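Local coordinates for predicted protease of the collagenase family (Methanopyrus kandleri, PDB 5D88), which binds zinc and is probably a peptidase of the U32 family, built on a TIM barrel, at residues D71-K74 with S79-A82. Sequence-based numbering, arbitrary orientation.
Sequences DVAK and SVQA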
ATOM      1  N   ASP A  71      29.898  -9.782   6.977  1.00 46.45           N
ATOM      2  CA  ASP A  71      31.343  -9.988   7.107  1.00 50.30           C
ATOM      3  C   ASP A  71      31.871 -10.917   6.028  1.00 46.52           C
ATOM      4  O   ASP A  71      32.853 -10.604   5.339  1.00 47.34           O
ATOM      5  CB  ASP A  71      31.678 -10.572   8.475  1.00 59.36           C
ATOM      6  CG  ASP A  71      31.457  -9.593   9.592  1.00 67.02           C
ATOM      7  OD1 ASP A  71      31.329  -8.379   9.302  1.00 71.39           O
ATOM      8  OD2 ASP A  71      31.422 -10.039  10.761  1.00 67.79           O
ATOM      9  N   VAL A  72      31.268 -12.095   5.904  1.00 43.54           N
ATOM     10  CA  VAL A  72      31.776 -13.086   4.960  1.00 44.98           C
ATOM     11  C   VAL A  72      31.620 -12.587   3.528  1.00 43.17           C
ATOM     12  O   VAL A  72      32.494 -12.805   2.686  1.00 44.61           O
ATOM     13  CB  VAL A  72      31.070 -14.435   5.183  1.00 47.01           C
ATOM     14  CG1 VAL A  72      31.491 -15.456   4.140  1.00 47.44           C
ATOM     15  CG2 VAL A  72      31.382 -14.957   6.566  1.00 49.30           C
ATOM     16  N   ALA A  73      30.508 -11.910   3.224  1.00 43.02           N
ATOM     17  CA  ALA A  73      30.312 -11.385   1.872  1.00 41.70           C
ATOM     18  C   ALA A  73      31.406 -10.384   1.494  1.00 45.15           C
ATOM     19  O   ALA A  73      31.909 -10.390   0.362  1.00 45.19           O
ATOM     20  CB  ALA A  73      28.932 -10.741   1.757  1.00 41.74           C
ATOM     21  N   LYS A  74      31.779  -9.503   2.421  1.00 44.27           N
ATOM     22  CA  LYS A  74      32.858  -8.565   2.131  1.00 46.72           C
ATOM     23  C   LYS A  74      34.183  -9.288   1.940  1.00 49.82           C
ATOM     24  O   LYS A  74      34.972  -8.924   1.060  1.00 50.65           O
ATOM     25  CB  LYS A  74      32.966  -7.536   3.246  1.00 45.55           C
ATOM     26  CG  LYS A  74      31.845  -6.537   3.255  1.00 46.77           C
ATOM     27  CD  LYS A  74      31.889  -5.722   4.537  1.00 48.15           C
ATOM     28  CE  LYS A  74      30.827  -4.646   4.574  1.00 47.57           C
ATOM     29  NZ  LYS A  74      31.330  -3.380   4.003  1.00 48.53           N
ATOM     30  N   SER A  79      29.795  -6.619  -2.968  1.00 39.16           N
ATOM     31  CA  SER A  79      29.086  -5.466  -2.430  1.00 38.36           C
ATOM     32  C   SER A  79      27.862  -5.945  -1.655  1.00 34.03           C
ATOM     33  O   SER A  79      27.359  -7.052  -1.869  1.00 34.38           O
ATOM     34  CB  SER A  79      28.672  -4.503  -3.548  1.00 39.99           C
ATOM     35  OG  SER A  79      29.812  -4.024  -4.232  1.00 43.12           O
ATOM     36  N   VAL A  80      27.396  -5.108  -0.732  1.00 32.76           N
ATOM     37  CA  VAL A  80      26.326  -5.475   0.191  1.00 33.13           C
ATOM     38  C   VAL A  80      25.295  -4.363   0.258  1.00 30.90           C
ATOM     39  O   VAL A  80      25.626  -3.213   0.573  1.00 31.66           O
ATOM     40  CB  VAL A  80      26.866  -5.768   1.604  1.00 33.51           C
ATOM     41  CG1 VAL A  80      25.724  -6.059   2.564  1.00 34.75           C
ATOM     42  CG2 VAL A  80      27.864  -6.927   1.554  1.00 35.46           C
ATOM     43  N   GLN A  81      24.036  -4.715   0.036  1.00 27.38           N
ATOM     44  CA  GLN A  81      22.943  -3.795   0.288  1.00 26.57           C
ATOM     45  C   GLN A  81      22.001  -4.383   1.326  1.00 26.58           C
ATOM     46  O   GLN A  81      21.717  -5.584   1.328  1.00 27.97           O
ATOM     47  CB  GLN A  81      22.187  -3.463  -0.995  1.00 27.96           C
ATOM     48  CG  GLN A  81      23.038  -2.677  -1.978  1.00 29.32           C
ATOM     49  CD  GLN A  81      22.372  -2.421  -3.317  1.00 30.08           C
ATOM     50  OE1 GLN A  81      21.369  -3.042  -3.671  1.00 29.38           O
ATOM     51  NE2 GLN A  81      22.951  -1.508  -4.085  1.00 30.99           N
ATOM     52  N   ALA A  82      21.574  -3.526   2.241  1.00 27.15           N
ATOM     53  CA  ALA A  82      20.563  -3.868   3.226  1.00 25.14           C
ATOM     54  C   ALA A  82      19.187  -3.717   2.601  1.00 25.37           C
ATOM     55  O   ALA A  82      18.886  -2.685   1.996  1.00 27.38           O
ATOM     56  CB  ALA A  82      20.679  -2.943   4.441  1.00 26.63           C
TER
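Val80 of strand 79-83 meets Ala73 and Lys74 of helix 63-75 in a TIM barrel, where the helix, in the beta-alpha-beta unit 43-47, 63-75, 79-83, packs on the outside of the strand that follows it. The touching is done by one branch: Val80 CG2 lies 4.0 Å from Ala73 CB, a methyl-to-methyl contact, and 4.3 Å from Lys74 CG. The rotamer puts it there: with CG1 anti to the backbone N (chi1 176°), CG2 stands beside that N and anti to the carbonyl carbon, which turns it to the helix. The CB of Ala73 points at the strand, and the CA atoms of Ala73 and Val80 are 7.3 Å apart, consistent with a close approach over so small a side chain. Ile44 of strand 43-47 touches both of these buried residues, so the three apolar side chains pack together between helix and sheet. Lys74 borders them with its aliphatic part: the chain is extended through CD and CE, then bends at the last torsion (chi4 -90°), and the ammonium hydrogen-bonds to the backbone O of Glu114. On the strand side, the backbone N of Val80 donates a hydrogen bond to Asp116 OD2.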